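Local coordinates for protein KLLA0E08119p (Kluyveromyces lactis, PDB 3VA7) that probably carboxylates urea to urea-1-carboxylate at the cost of ATP, using biotin as carboxyl carrier, in the first step of urea breakdown, at residues Val58-Asp63 and Val78-Arg83. Residues are numbered along the deposited sequence; the frame is centred on the assembly and turned at random.
Sequences VAVYSD and VALHGR
A59 O accepts the N-H of V78, one of the backbone bonds between strands 56-61 and 76-79, parallel neighbours joined by helix 69-73 in a beta-alpha-beta crossover of the biotin carboxylase N-terminal domain. Strand 76-79 forms one edge of this five-stranded parallel sheet. V60, a branched apolar residue suited to a buried strand, brings CG1 within 4.3 Å of V78 CB, while its CB meets L80 CD2; A98 of helix 92-101 packs on both valines, and I95 of that helix on L80. On the opposite face, Y61 lays its ring over A79 and also touches V71 of helix 69-73 and Y89. Y61 CG stands between the backbone N and carbonyl carbon (chi1 53°), turning the ring across to the neighbouring strand, where A79 CA sits 3.7 Å from the Y61 ring centroid, a CH-pi contact over the face. The small A79 lets the ring come down onto the backbone. A serine in place of Y61 would probably strip A79 of this cover and leave a gap beside V71 and Y89. Y61 still gives its N-H to V78 O, and L80 N lies 3.0 Å from Y61 O, its acceptor. Past the strand ends, the compact, buried S62 hydroxyl hydrogen-bonds Y409 OH, which also bonds R83 O. D63 closes the pairing: its N reaches G82 O at 2.7 Å, the donor almost in line with the carbonyl. G82, whose backbone angles (phi 135°) would jam a side chain against the preceding carbonyl, suits this turn, and its N-H makes a weak, 3.4 Å bond from G82 N to D63 OD2.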
ATOM      1  N   VAL A  58     -31.745  -9.669  -7.398  1.00 30.91           N
ATOM      2  CA  VAL A  58     -30.995 -10.730  -6.791  1.00 29.79           C
ATOM      3  C   VAL A  58     -29.636 -10.918  -7.468  1.00 29.86           C
ATOM      4  O   VAL A  58     -29.561 -11.172  -8.683  1.00 29.61           O
ATOM      5  CB  VAL A  58     -31.784 -12.020  -6.893  1.00 29.47           C
ATOM      6  CG1 VAL A  58     -31.036 -13.101  -6.165  1.00 29.94           C
ATOM      7  CG2 VAL A  58     -33.180 -11.824  -6.282  1.00 27.56           C
ATOM      8  N   ALA A  59     -28.584 -10.785  -6.661  1.00 29.77           N
ATOM      9  CA  ALA A  59     -27.221 -11.087  -7.060  1.00 30.56           C
ATOM     10  C   ALA A  59     -26.929 -12.583  -6.960  1.00 31.04           C
ATOM     11  O   ALA A  59     -27.571 -13.276  -6.180  1.00 30.95           O
ATOM     12  CB  ALA A  59     -26.221 -10.323  -6.180  1.00 29.01           C
ATOM     13  N   VAL A  60     -25.938 -13.041  -7.734  1.00 31.18           N
ATOM     14  CA  VAL A  60     -25.259 -14.300  -7.508  1.00 32.51           C
ATOM     15  C   VAL A  60     -23.740 -14.086  -7.607  1.00 34.86           C
ATOM     16  O   VAL A  60     -23.281 -13.335  -8.438  1.00 36.04           O
ATOM     17  CB  VAL A  60     -25.708 -15.389  -8.508  1.00 32.29           C
ATOM     18  CG1 VAL A  60     -27.173 -15.841  -8.186  1.00 29.98           C
ATOM     19  CG2 VAL A  60     -25.541 -14.916  -9.980  1.00 28.74           C
ATOM     20  N   TYR A  61     -22.950 -14.746  -6.772  1.00 36.51           N
ATOM     21  CA  TYR A  61     -21.529 -14.537  -6.823  1.00 38.05           C
ATOM     22  C   TYR A  61     -20.711 -15.780  -6.566  1.00 40.25           C
ATOM     23  O   TYR A  61     -21.091 -16.645  -5.780  1.00 40.55           O
ATOM     24  CB  TYR A  61     -21.127 -13.475  -5.819  1.00 37.30           C
ATOM     25  CG  TYR A  61     -21.618 -13.743  -4.420  1.00 37.58           C
ATOM     26  CD1 TYR A  61     -20.745 -14.243  -3.440  1.00 35.01           C
ATOM     27  CD2 TYR A  61     -22.951 -13.485  -4.051  1.00 36.08           C
ATOM     28  CE1 TYR A  61     -21.174 -14.476  -2.163  1.00 32.05           C
ATOM     29  CE2 TYR A  61     -23.381 -13.733  -2.764  1.00 33.97           C
ATOM     30  CZ  TYR A  61     -22.477 -14.239  -1.832  1.00 33.00           C
ATOM     31  OH  TYR A  61     -22.876 -14.500  -0.547  1.00 33.77           O
ATOM     32  N   SER A  62     -19.570 -15.855  -7.244  1.00 42.65           N
ATOM     33  CA  SER A  62     -18.523 -16.800  -6.911  1.00 44.60           C
ATOM     34  C   SER A  62     -17.852 -16.388  -5.613  1.00 46.62           C
ATOM     35  O   SER A  62     -18.228 -15.372  -5.000  1.00 47.63           O
ATOM     36  CB  SER A  62     -17.478 -16.723  -7.986  1.00 44.11           C
ATOM     37  OG  SER A  62     -16.926 -15.437  -7.998  1.00 44.57           O
ATOM     38  N   ASP A  63     -16.801 -17.109  -5.227  1.00 47.67           N
ATOM     39  CA  ASP A  63     -16.096 -16.726  -4.018  1.00 48.49           C
ATOM     40  C   ASP A  63     -15.181 -15.506  -4.146  1.00 48.47           C
ATOM     41  O   ASP A  63     -15.217 -14.632  -3.264  1.00 49.63           O
ATOM     42  CB  ASP A  63     -15.447 -17.925  -3.318  1.00 49.28           C
ATOM     43  CG  ASP A  63     -16.499 -18.870  -2.685  1.00 52.01           C
ATOM     44  OD1 ASP A  63     -17.730 -18.583  -2.736  1.00 55.25           O
ATOM     45  OD2 ASP A  63     -16.096 -19.929  -2.162  1.00 56.52           O
ATOM     46  N   VAL A  78     -27.074 -14.668  -3.421  1.00 42.56           N
ATOM     47  CA  VAL A  78     -26.935 -16.076  -3.180  1.00 43.83           C
ATOM     48  C   VAL A  78     -25.515 -16.349  -3.547  1.00 45.58           C
ATOM     49  O   VAL A  78     -25.068 -16.030  -4.658  1.00 45.75           O
ATOM     50  CB  VAL A  78     -27.888 -16.888  -4.054  1.00 43.32           C
ATOM     51  CG1 VAL A  78     -27.589 -18.356  -3.944  1.00 43.61           C
ATOM     52  CG2 VAL A  78     -29.300 -16.620  -3.657  1.00 42.19           C
ATOM     53  N   ALA A  79     -24.793 -16.849  -2.562  1.00 47.74           N
ATOM     54  CA  ALA A  79     -23.467 -17.370  -2.763  1.00 50.53           C
ATOM     55  C   ALA A  79     -23.602 -18.665  -3.565  1.00 52.15           C
ATOM     56  O   ALA A  79     -24.339 -19.575  -3.189  1.00 52.39           O
ATOM     57  CB  ALA A  79     -22.809 -17.639  -1.406  1.00 50.31           C
ATOM     58  N   LEU A  80     -22.947 -18.709  -4.715  1.00 54.49           N
ATOM     59  CA  LEU A  80     -22.698 -19.972  -5.392  1.00 56.79           C
ATOM     60  C   LEU A  80     -21.369 -20.298  -4.777  1.00 58.42           C
ATOM     61  O   LEU A  80     -20.638 -19.365  -4.353  1.00 60.42           O
ATOM     62  CB  LEU A  80     -22.538 -19.738  -6.897  1.00 56.72           C
ATOM     63  CG  LEU A  80     -23.461 -18.757  -7.634  1.00 55.25           C
ATOM     64  CD1 LEU A  80     -22.837 -18.357  -8.946  1.00 54.11           C
ATOM     65  CD2 LEU A  80     -24.832 -19.344  -7.841  1.00 53.31           C
ATOM     66  N   HIS A  81     -21.002 -21.558  -4.643  1.00 59.17           N
ATOM     67  CA  HIS A  81     -19.714 -21.738  -3.967  1.00 59.80           C
ATOM     68  C   HIS A  81     -18.628 -22.186  -4.930  1.00 60.53           C
ATOM     69  O   HIS A  81     -18.843 -23.059  -5.757  1.00 61.06           O
ATOM     70  CB  HIS A  81     -19.863 -22.598  -2.708  1.00 59.90           C
ATOM     71  CG  HIS A  81     -20.850 -22.041  -1.713  1.00 59.97           C
ATOM     72  ND1 HIS A  81     -22.203 -22.321  -1.766  1.00 58.85           N
ATOM     73  CD2 HIS A  81     -20.678 -21.210  -0.651  1.00 59.70           C
ATOM     74  CE1 HIS A  81     -22.819 -21.702  -0.771  1.00 60.70           C
ATOM     75  NE2 HIS A  81     -21.917 -21.019  -0.081  1.00 61.09           N
ATOM     76  N   GLY A  82     -17.479 -21.535  -4.879  1.00 61.64           N
ATOM     77  CA  GLY A  82     -16.392 -21.904  -5.774  1.00 62.52           C
ATOM     78  C   GLY A  82     -15.734 -20.704  -6.385  1.00 63.28           C
ATOM     79  O   GLY A  82     -16.087 -19.565  -6.078  1.00 62.91           O
ATOM     80  N   ARG A  83     -14.779 -20.971  -7.270  1.00 64.28           N
ATOM     81  CA  ARG A  83     -13.921 -19.933  -7.824  1.00 65.22           C
ATOM     82  C   ARG A  83     -14.112 -19.791  -9.339  1.00 65.03           C
ATOM     83  O   ARG A  83     -14.303 -18.696  -9.829  1.00 65.69           O
ATOM     84  CB  ARG A  83     -12.441 -20.209  -7.443  1.00 66.19           C
ATOM     85  CG  ARG A  83     -11.509 -18.970  -7.246  1.00 68.59           C
ATOM     86  CD  ARG A  83     -10.777 -18.937  -5.837  1.00 72.35           C
ATOM     87  NE  ARG A  83     -11.584 -18.471  -4.664  1.00 73.93           N
ATOM     88  CZ  ARG A  83     -11.318 -17.386  -3.904  1.00 74.07           C
ATOM     89  NH1 ARG A  83     -10.271 -16.606  -4.174  1.00 74.62           N
ATOM     90  NH2 ARG A  83     -12.104 -17.057  -2.872  1.00 71.72           N
TER